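Local coordinates for protein EF0056 (Enterococcus faecalis, PDB 6ORI) that is of unknown function but, as the calcium-binding N-terminal region of an enterococcal surface protein with immunoglobulin-like features, may contribute to biofilm formation at the cell surface, at residues P38-G43 against F190-Q194; T187-L191 against G394-Y398; T50-Y56 against T136-I142; F377-L381 against N391-T395. One frame throughout, in Å; residues are numbered along the deposited sequence. Where two conformers were deposited one is given.

Interaction 1 (P38-G43 against F190-Q194)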
# COMPACT_ATOMS: atom_id res chain seq x y z
N PRO A 38 -10.19 3.11 0.36
CA PRO A 38 -11.45 3.45 -0.31
C PRO A 38 -12.26 2.22 -0.68
O PRO A 38 -11.68 1.14 -0.96
CB PRO A 38 -10.96 4.15 -1.59
CG PRO A 38 -9.70 3.41 -1.93
CD PRO A 38 -9.07 3.04 -0.59
N LYS A 39 -13.57 2.36 -0.70
CA LYS A 39 -14.42 1.31 -1.23
C LYS A 39 -14.18 1.15 -2.73
O LYS A 39 -13.75 2.08 -3.43
CB LYS A 39 -15.89 1.66 -1.00
CG LYS A 39 -16.32 1.62 0.44
CD LYS A 39 -16.23 0.22 1.01
CE LYS A 39 -16.80 0.18 2.40
NZ LYS A 39 -16.01 -0.71 3.28
N ALA A 40 -14.45 -0.04 -3.25
CA ALA A 40 -14.38 -0.27 -4.70
C ALA A 40 -15.41 0.55 -5.47
O ALA A 40 -16.53 0.78 -4.97
CB ALA A 40 -14.59 -1.74 -4.98
N ILE A 41 -15.02 1.02 -6.65
CA ILE A 41 -15.89 1.82 -7.52
C ILE A 41 -16.61 0.86 -8.45
O ILE A 41 -16.24 0.68 -9.61
CB ILE A 41 -15.12 2.90 -8.32
CG1 ILE A 41 -14.17 3.69 -7.41
CG2 ILE A 41 -16.09 3.84 -8.99
CD1 ILE A 41 -13.26 4.70 -8.16
N THR A 42 -17.63 0.22 -7.89
CA THR A 42 -18.34 -0.84 -8.57
C THR A 42 -19.83 -0.70 -8.33
O THR A 42 -20.29 -0.08 -7.36
CB THR A 42 -17.90 -2.22 -8.03
OG1 THR A 42 -18.10 -2.25 -6.61
CG2 THR A 42 -16.43 -2.47 -8.33
N GLY A 43 -20.59 -1.29 -9.25
CA GLY A 43 -22.03 -1.38 -9.11
C GLY A 43 -22.68 -0.03 -9.00
O GLY A 43 -22.46 0.86 -9.81
N PHE A 190 -7.57 2.60 -7.16
CA PHE A 190 -8.98 2.33 -6.94
C PHE A 190 -9.44 1.11 -7.71
O PHE A 190 -9.18 0.98 -8.90
CB PHE A 190 -9.83 3.55 -7.36
CG PHE A 190 -9.64 4.77 -6.48
CD1 PHE A 190 -10.40 4.95 -5.35
CD2 PHE A 190 -8.74 5.76 -6.85
CE1 PHE A 190 -10.22 6.09 -4.57
CE2 PHE A 190 -8.59 6.91 -6.07
CZ PHE A 190 -9.35 7.06 -4.94
N LEU A 191 -10.13 0.22 -7.02
CA LEU A 191 -10.70 -0.96 -7.65
C LEU A 191 -11.98 -0.63 -8.37
O LEU A 191 -12.75 0.24 -7.95
CB LEU A 191 -10.99 -2.05 -6.62
CG LEU A 191 -9.81 -2.51 -5.79
CD1 LEU A 191 -10.27 -3.63 -4.88
CD2 LEU A 191 -8.68 -2.98 -6.67
N THR A 192 -12.22 -1.34 -9.46
CA THR A 192 -13.40 -1.15 -10.26
C THR A 192 -13.91 -2.52 -10.65
O THR A 192 -13.40 -3.53 -10.17
CB THR A 192 -13.07 -0.35 -11.51
OG1 THR A 192 -12.15 -1.08 -12.32
CG2 THR A 192 -12.46 1.00 -11.15
N ASP A 193 -14.92 -2.57 -11.51
CA ASP A 193 -15.58 -3.84 -11.83
C ASP A 193 -14.73 -4.73 -12.74
O ASP A 193 -15.10 -5.87 -13.01
CB ASP A 193 -16.94 -3.58 -12.48
CG ASP A 193 -18.06 -3.47 -11.46
OD1 ASP A 193 -18.16 -4.35 -10.57
OD2 ASP A 193 -18.85 -2.50 -11.54
N GLN A 194 -13.60 -4.21 -13.20
CA GLN A 194 -12.67 -5.00 -14.00
C GLN A 194 -11.76 -5.82 -13.09
O GLN A 194 -10.96 -6.63 -13.57
CB GLN A 194 -11.83 -4.12 -14.93
CG GLN A 194 -10.73 -3.33 -14.25
CD GLN A 194 -9.95 -2.46 -15.22
OE1 GLN A 194 -9.72 -2.85 -16.37
NE2 GLN A 194 -9.54 -1.28 -14.77
O HOH W 1 -11.26 1.21 -4.53
O HOH W 2 -16.33 0.11 -12.22

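Interaction 2 (T187-L191 against G394-Y398)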
# COMPACT_ATOMS: atom_id res chain seq x y z
N THR A 187 1.03 4.04 -1.88
CA THR A 187 0.51 4.33 -3.21
C THR A 187 -0.24 3.11 -3.72
O THR A 187 0.36 2.02 -3.81
CB THR A 187 1.64 4.68 -4.19
OG1 THR A 187 2.32 5.86 -3.75
CG2 THR A 187 1.11 4.91 -5.62
N GLY A 188 -1.52 3.29 -4.06
CA GLY A 188 -2.38 2.21 -4.51
C GLY A 188 -3.28 2.66 -5.63
O GLY A 188 -3.04 3.71 -6.21
N TYR A 189 -4.27 1.84 -5.96
CA TYR A 189 -5.21 2.17 -7.01
C TYR A 189 -6.63 1.83 -6.63
O TYR A 189 -6.87 0.94 -5.84
CB TYR A 189 -4.83 1.55 -8.37
CG TYR A 189 -4.94 0.04 -8.42
CD1 TYR A 189 -3.91 -0.78 -7.94
CD2 TYR A 189 -6.06 -0.58 -8.94
CE1 TYR A 189 -4.02 -2.15 -7.98
CE2 TYR A 189 -6.17 -1.95 -8.99
CZ TYR A 189 -5.15 -2.73 -8.51
OH TYR A 189 -5.28 -4.11 -8.56
N PHE A 190 -7.57 2.60 -7.16
CA PHE A 190 -8.98 2.33 -6.94
C PHE A 190 -9.44 1.11 -7.71
O PHE A 190 -9.18 0.98 -8.90
CB PHE A 190 -9.83 3.55 -7.36
CG PHE A 190 -9.64 4.77 -6.48
CD1 PHE A 190 -10.40 4.95 -5.35
CD2 PHE A 190 -8.74 5.76 -6.85
CE1 PHE A 190 -10.22 6.09 -4.57
CE2 PHE A 190 -8.59 6.91 -6.07
CZ PHE A 190 -9.35 7.06 -4.94
N LEU A 191 -10.13 0.22 -7.02
CA LEU A 191 -10.70 -0.96 -7.65
C LEU A 191 -11.98 -0.63 -8.37
O LEU A 191 -12.75 0.24 -7.95
CB LEU A 191 -10.99 -2.05 -6.62
CG LEU A 191 -9.81 -2.51 -5.79
CD1 LEU A 191 -10.27 -3.63 -4.88
CD2 LEU A 191 -8.68 -2.98 -6.67
N GLY A 394 -3.76 -7.40 -0.30
CA GLY A 394 -3.43 -6.12 -0.87
C GLY A 394 -3.15 -6.27 -2.35
O GLY A 394 -2.72 -7.33 -2.83
N THR A 395 -3.40 -5.21 -3.09
CA THR A 395 -3.05 -5.17 -4.50
C THR A 395 -2.41 -3.86 -4.80
O THR A 395 -2.76 -2.83 -4.21
CB THR A 395 -4.27 -5.43 -5.41
OG1 THR A 395 -3.85 -5.46 -6.78
CG2 THR A 395 -5.34 -4.35 -5.24
N GLY A 396 -1.43 -3.89 -5.69
CA GLY A 396 -0.69 -2.70 -6.02
C GLY A 396 -0.35 -2.73 -7.49
O GLY A 396 -0.64 -3.68 -8.19
N TYR A 397 0.24 -1.64 -7.95
CA TYR A 397 0.52 -1.50 -9.36
C TYR A 397 1.91 -0.90 -9.56
O TYR A 397 2.50 -0.29 -8.65
CB TYR A 397 -0.57 -0.68 -10.07
CG TYR A 397 -0.43 0.80 -9.92
CD1 TYR A 397 -0.71 1.44 -8.71
CD2 TYR A 397 0.03 1.56 -10.97
CE1 TYR A 397 -0.56 2.79 -8.57
CE2 TYR A 397 0.19 2.93 -10.83
CZ TYR A 397 -0.10 3.52 -9.62
OH TYR A 397 0.07 4.88 -9.49
N TYR A 398 2.42 -1.09 -10.77
CA TYR A 398 3.60 -0.38 -11.23
C TYR A 398 3.24 0.26 -12.57
O TYR A 398 2.80 -0.42 -13.49
CB TYR A 398 4.82 -1.29 -11.37
CG TYR A 398 6.08 -0.50 -11.49
CD1 TYR A 398 6.54 -0.07 -12.73
CD2 TYR A 398 6.76 -0.12 -10.37
CE1 TYR A 398 7.69 0.70 -12.82
CE2 TYR A 398 7.90 0.62 -10.46
CZ TYR A 398 8.35 1.04 -11.67
OH TYR A 398 9.49 1.81 -11.73
O HOH W 3 0.78 -0.09 -5.49
O HOH W 4 -4.57 -0.58 -4.29

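Interaction 3 (T50-Y56 against T136-I142)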
# COMPACT_ATOMS: atom_id res chain seq x y z
N THR A 50 -20.00 9.79 -5.11
CA THR A 50 -19.16 9.69 -3.92
C THR A 50 -18.31 8.42 -3.88
O THR A 50 -18.69 7.36 -4.36
CB THR A 50 -20.01 9.76 -2.62
OG1 THR A 50 -21.03 8.76 -2.65
CG2 THR A 50 -20.61 11.13 -2.47
N ILE A 51 -17.14 8.56 -3.27
CA ILE A 51 -16.34 7.40 -2.88
C ILE A 51 -16.15 7.44 -1.37
O ILE A 51 -15.61 8.42 -0.84
CB ILE A 51 -14.98 7.39 -3.59
CG1 ILE A 51 -15.15 7.22 -5.10
CG2 ILE A 51 -14.05 6.29 -3.00
CD1 ILE A 51 -13.88 7.38 -5.89
N ASP A 52 -16.57 6.39 -0.68
CA ASP A 52 -16.39 6.28 0.75
C ASP A 52 -15.00 5.74 1.05
O ASP A 52 -14.46 4.92 0.27
CB ASP A 52 -17.43 5.32 1.37
CG ASP A 52 -18.85 5.86 1.36
OD1 ASP A 52 -19.08 7.04 1.00
OD2 ASP A 52 -19.74 5.08 1.76
N PHE A 53 -14.43 6.14 2.18
CA PHE A 53 -13.09 5.68 2.57
C PHE A 53 -12.89 5.78 4.06
O PHE A 53 -13.65 6.46 4.75
CB PHE A 53 -11.96 6.43 1.82
CG PHE A 53 -11.79 7.89 2.23
CD1 PHE A 53 -10.95 8.27 3.26
CD2 PHE A 53 -12.51 8.87 1.57
CE1 PHE A 53 -10.82 9.61 3.61
CE2 PHE A 53 -12.36 10.21 1.90
CZ PHE A 53 -11.54 10.58 2.92
N GLU A 54 -11.83 5.15 4.55
CA GLU A 54 -11.33 5.35 5.90
C GLU A 54 -9.83 5.59 5.80
O GLU A 54 -9.17 5.21 4.81
CB GLU A 54 -11.54 4.12 6.79
CG GLU A 54 -12.98 3.73 6.93
CD GLU A 54 -13.21 2.58 7.89
OE1 GLU A 54 -12.39 1.63 7.96
OE2 GLU A 54 -14.24 2.62 8.58
N VAL A 55 -9.30 6.25 6.83
CA VAL A 55 -7.86 6.46 6.95
C VAL A 55 -7.40 5.74 8.21
O VAL A 55 -8.05 5.85 9.25
CB VAL A 55 -7.48 7.95 7.01
CG1 VAL A 55 -5.97 8.14 7.04
CG2 VAL A 55 -8.10 8.71 5.87
N TYR A 56 -6.31 4.97 8.10
CA TYR A 56 -5.72 4.32 9.26
C TYR A 56 -4.38 4.97 9.56
O TYR A 56 -3.64 5.35 8.66
CB TYR A 56 -5.53 2.81 9.02
CG TYR A 56 -6.78 2.15 8.50
CD1 TYR A 56 -8.01 2.39 9.09
CD2 TYR A 56 -6.75 1.33 7.39
CE1 TYR A 56 -9.16 1.84 8.57
CE2 TYR A 56 -7.89 0.79 6.88
CZ TYR A 56 -9.09 1.03 7.48
OH TYR A 56 -10.23 0.48 6.92
N THR A 136 -8.45 4.60 13.49
CA THR A 136 -9.29 4.79 12.31
C THR A 136 -9.95 6.16 12.32
O THR A 136 -10.54 6.56 13.33
CB THR A 136 -10.38 3.72 12.22
OG1 THR A 136 -9.75 2.45 12.13
CG2 THR A 136 -11.30 3.93 11.01
N ALA A 137 -9.83 6.83 11.18
CA ALA A 137 -10.60 8.04 10.89
C ALA A 137 -11.70 7.57 9.97
O ALA A 137 -11.44 7.27 8.80
CB ALA A 137 -9.72 9.07 10.20
N PRO A 138 -12.94 7.43 10.49
CA PRO A 138 -14.03 6.82 9.73
C PRO A 138 -14.84 7.80 8.87
O PRO A 138 -14.66 9.02 8.97
CB PRO A 138 -14.90 6.25 10.85
CG PRO A 138 -14.80 7.28 11.92
CD PRO A 138 -13.36 7.72 11.87
N ASN A 139 -15.70 7.26 8.01
CA ASN A 139 -16.74 8.04 7.33
C ASN A 139 -16.14 9.06 6.38
O ASN A 139 -16.65 10.18 6.22
CB ASN A 139 -17.69 8.70 8.34
CG ASN A 139 -18.35 7.69 9.21
OD1 ASN A 139 -18.82 6.67 8.73
ND2 ASN A 139 -18.37 7.95 10.50
N GLY A 140 -15.05 8.70 5.75
CA GLY A 140 -14.49 9.53 4.70
C GLY A 140 -15.36 9.51 3.48
O GLY A 140 -15.89 8.48 3.10
N VAL A 141 -15.49 10.66 2.83
CA VAL A 141 -16.26 10.78 1.60
C VAL A 141 -15.54 11.73 0.67
O VAL A 141 -15.24 12.87 1.04
CB VAL A 141 -17.71 11.31 1.84
CG1 VAL A 141 -18.45 11.40 0.52
CG2 VAL A 141 -18.48 10.42 2.78
N ILE A 142 -15.22 11.25 -0.53
CA ILE A 142 -14.84 12.11 -1.64
C ILE A 142 -16.09 12.40 -2.44
O ILE A 142 -16.75 11.48 -2.92
CB ILE A 142 -13.82 11.44 -2.57
CG1 ILE A 142 -12.55 10.99 -1.81
CG2 ILE A 142 -13.43 12.41 -3.71
CD1 ILE A 142 -11.65 10.05 -2.63
O HOH W 5 -16.13 4.38 7.89

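Interaction 4 (F377-L381 against N391-T395)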
# COMPACT_ATOMS: atom_id res chain seq x y z
N PHE A 377 0.15 -6.36 -9.12
CA PHE A 377 0.72 -7.30 -8.15
C PHE A 377 -0.23 -7.49 -6.97
O PHE A 377 -0.84 -6.54 -6.50
CB PHE A 377 2.06 -6.78 -7.63
CG PHE A 377 3.03 -6.44 -8.72
CD1 PHE A 377 3.04 -5.19 -9.28
CD2 PHE A 377 3.91 -7.39 -9.20
CE1 PHE A 377 3.92 -4.89 -10.28
CE2 PHE A 377 4.78 -7.07 -10.21
CZ PHE A 377 4.79 -5.83 -10.74
N ASP A 378 -0.31 -8.70 -6.45
CA ASP A 378 -1.18 -8.97 -5.30
C ASP A 378 -0.41 -9.74 -4.25
O ASP A 378 0.54 -10.45 -4.57
CB ASP A 378 -2.39 -9.80 -5.74
CG ASP A 378 -3.06 -9.25 -6.98
OD1 ASP A 378 -3.95 -8.40 -6.83
OD2 ASP A 378 -2.68 -9.63 -8.11
N SER A 379 -0.84 -9.63 -3.00
CA SER A 379 -0.25 -10.41 -1.92
C SER A 379 -1.31 -10.62 -0.85
O SER A 379 -2.16 -9.76 -0.64
CB SER A 379 0.95 -9.71 -1.33
OG SER A 379 1.93 -9.47 -2.32
N TRP A 380 -1.25 -11.75 -0.17
CA TRP A 380 -2.20 -12.03 0.89
C TRP A 380 -1.68 -13.14 1.77
O TRP A 380 -0.79 -13.90 1.35
CB TRP A 380 -3.60 -12.38 0.34
CG TRP A 380 -3.69 -13.67 -0.46
CD1 TRP A 380 -4.16 -14.89 -0.04
CD2 TRP A 380 -3.31 -13.85 -1.84
NE1 TRP A 380 -4.08 -15.81 -1.06
CE2 TRP A 380 -3.57 -15.20 -2.17
CE3 TRP A 380 -2.77 -13.01 -2.82
CZ2 TRP A 380 -3.30 -15.72 -3.44
CZ3 TRP A 380 -2.50 -13.53 -4.06
CH2 TRP A 380 -2.76 -14.87 -4.36
N LEU A 381 -2.22 -13.27 2.97
CA LEU A 381 -1.97 -14.46 3.78
C LEU A 381 -3.15 -15.39 3.66
O LEU A 381 -4.30 -14.93 3.55
CB LEU A 381 -1.76 -14.08 5.25
CG LEU A 381 -0.62 -13.09 5.54
CD1 LEU A 381 -0.43 -12.94 7.03
CD2 LEU A 381 0.68 -13.47 4.89
N ASN A 391 -8.81 -9.38 5.52
CA ASN A 391 -8.20 -8.06 5.52
C ASN A 391 -6.68 -8.13 5.36
O ASN A 391 -5.99 -7.19 5.73
CB ASN A 391 -8.62 -7.22 6.74
CG ASN A 391 -10.03 -6.71 6.61
OD1 ASN A 391 -10.47 -6.39 5.52
ND2 ASN A 391 -10.74 -6.66 7.71
N THR A 392 -6.14 -9.23 4.83
CA THR A 392 -4.70 -9.31 4.54
C THR A 392 -4.40 -9.22 3.06
O THR A 392 -3.24 -9.21 2.69
CB THR A 392 -4.04 -10.58 5.09
OG1 THR A 392 -4.45 -11.77 4.37
CG2 THR A 392 -4.29 -10.73 6.58
N TYR A 393 -5.42 -9.14 2.21
CA TYR A 393 -5.19 -9.02 0.78
C TYR A 393 -4.85 -7.58 0.42
O TYR A 393 -5.58 -6.64 0.80
CB TYR A 393 -6.41 -9.51 -0.02
CG TYR A 393 -6.31 -9.26 -1.50
CD1 TYR A 393 -5.76 -10.20 -2.35
CD2 TYR A 393 -6.76 -8.06 -2.04
CE1 TYR A 393 -5.69 -9.96 -3.74
CE2 TYR A 393 -6.69 -7.81 -3.39
CZ TYR A 393 -6.15 -8.75 -4.22
OH TYR A 393 -6.08 -8.47 -5.58
N GLY A 394 -3.76 -7.40 -0.30
CA GLY A 394 -3.43 -6.12 -0.87
C GLY A 394 -3.15 -6.27 -2.35
O GLY A 394 -2.72 -7.33 -2.83
N THR A 395 -3.40 -5.21 -3.09
CA THR A 395 -3.05 -5.17 -4.50
C THR A 395 -2.41 -3.86 -4.80
O THR A 395 -2.76 -2.83 -4.21
CB THR A 395 -4.27 -5.43 -5.41
OG1 THR A 395 -3.85 -5.46 -6.78
CG2 THR A 395 -5.34 -4.35 -5.24

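Interaction 1 (P38-G43 against F190-Q194)
Two loop segments can run side by side without forming a regular sheet, and 38-43 and 190-194 do so: their end-to-end directions differ by only 18°, with Ile-41 level with Thr-192 (CA to CA 4.7 Å). One direct backbone bond joins them, from Ile-41 N to Leu-191 O (2.7 Å). Two waters extend the pairing. Water 1 links Lys-39 O to Leu-191 N, and water 2 links Ile-41 O to Asp-193 N. Ile-41, at the centre of an inverse gamma turn, also receives a CA-H...O contact from Thr-192 CA to its O (3.4 Å). At the inner end, Pro-38 CB touches Phe-190 CE1 (3.6 Å) and Ile-41 CD1 meets Phe-190 CB (3.7 Å), next to Ile-51 and Phe-152. At the outer end, Asp-193 OD2 accepts a bond from Gly-43 N (3.1 Å), where the glycine's positive phi is readily tolerated. Oily packing inside and a carboxylate bound to a main-chain amide outside thus hold together two loops whose backbones satisfy each other partly through water.

Interaction 2 (T187-L191 against G394-Y398)
Tyr-189, Tyr-397 and Thr-395 carry most of the surface buried where strand 187-189 crosses strand 394-398. Tyr-189 directs its CA-to-CB bond toward the other strand, and its phenol reaches past Gly-396, with Tyr-189 CE1 3.7 Å from Gly-396 O, to a hydrogen bond between Tyr-189 OH and Thr-395 OG1 (2.7 Å). That threonine hydroxyl is also engaged by Asp-378 within its own sheet. The methyl Thr-395 CG2 touches Leu-191 CD2 (3.9 Å). Tyr-397 answers Tyr-189 from the opposite strand: Tyr-397 CB packs on Tyr-189 CD1 (4.0 Å), while Tyr-397 CE1 approaches Gly-188 O (3.5 Å) and Thr-187 CG2 (4.0 Å). The strand axes come within 5.9 Å at an angle of 99°, a nearly orthogonal crossing of strands from two different sheets, one in each half of this immunoglobulin-like structure. Strands at this angle diverge from a single point of approach and cannot form a ladder, and water bridges the backbones instead. Water 4 accepts from Tyr-189 N (3.0 Å) and donates to Thr-395 O (2.9 Å), and water 3 accepts from Tyr-397 N (3.0 Å) close to Thr-187 O (2.7 Å). Gly-188 and Gly-396 lie at the crossing point, their CA atoms 5.4 Å apart. Ile-376 touches all three of the central side chains, and Met-166 packs on Tyr-397.

Interaction 3 (T50-Y56 against T136-I142)
Thr-50 opens the strand by packing its CG2 on Val-141 CG1 (3.7 Å). Ile-51 then forms an antiparallel hydrogen-bonded pair with Ile-142, from Ile-51 N to Ile-142 O (3.0 Å) and back from Ile-142 N to Ile-51 O (2.9 Å). Asp-52 faces Val-141 in a non-hydrogen-bonded pair. At Phe-53 the partner is Gly-140, whose CA sits 3.5 Å from the centroid of the Phe-53 ring in a CH-pi contact; a CB there would clash with the ring. Beyond it the register slips by one residue, a beta bulge in which Pro-138 and Asn-139 together lie opposite Glu-54, and water 5 joins Glu-54 OE2 to Asn-139 N. Val-55 restores regular pairing with Ala-137, and Tyr-56, whose OH binds Glu-54 OE1 (2.7 Å), brings CD1 to 3.5 Å from Thr-136 OG1. The two strands lie mid-sheet: strand 31-38 pairs with 50-59 and strand 82-87 with 135-144, while Ile-85 and Val-87 pack on Phe-53.

Interaction 4 (F377-L381 against N391-T395)
A hairpin is often held by more than its ladder, and 391-395, running antiparallel to 377-381 (directions 174° apart), illustrates this. At its start, the side chain of Thr-392 stands in for a backbone partner: Thr-392 OG1 accepts a hydrogen bond from Leu-381 N (3.0 Å) and itself bonds to Ile-389 O. Thr-392 O lies 3.5 Å from Trp-380 CA in a CA-H...O contact and also bonds to His-244. Tyr-393 comes next to Trp-380, with Tyr-393 CB 4.0 Å from Trp-380 CB. It swings its ring along the strand so that Tyr-393 OH meets Asp-378 OD1 at a very short 2.5 Å; its ring packs edge-to-face with Tyr-198. Gly-394 forms the antiparallel hydrogen-bonded pair with Ser-379, bonding from Gly-394 N to Ser-379 O (2.9 Å) and accepting at Gly-394 O from Ser-379 N (3.0 Å). Thr-395, opposite Asp-378 in a non-hydrogen-bonded pair, places Thr-395 OG1 2.9 Å from Asp-378 OD1 and 3.2 Å from Phe-377 O, with Tyr-189 OH as a further partner. Its CA adds a CA-H...O contact, from Thr-395 CA to Phe-377 O (3.3 Å). Asp-378 thus collects a phenol and an alcohol on one carboxylate oxygen, so that a buried acidic group is met by two hydroxyls of the facing segment 391-395, in a network that Tyr-189 joins through Thr-395.

Overall arrangement
The four contacts lead from one half of the protein to the other. Interaction 3 lies within the first half and touches interaction 1 through Lys-39 N to Asp-52 O (2.9 Å) and Ile-41 CD1 to Ile-51 CD1 (3.6 Å). Interactions 1 and 2, with centres about 11 Å apart, share Phe-190 and Leu-191, and interaction 2 passes the chain of contacts to interaction 4 (centres about 10 Å apart) through Gly-394 and Thr-395. Interactions 3 and 4 do not touch; their centres are about 20 Å apart. Calcium, bound by Ser-162, Gly-372, Asp-374, Leu-400 and Asp-402, draws on both halves, and lies about 8 Å from the Tyr-397 side chain and 14 Å from that of Thr-192.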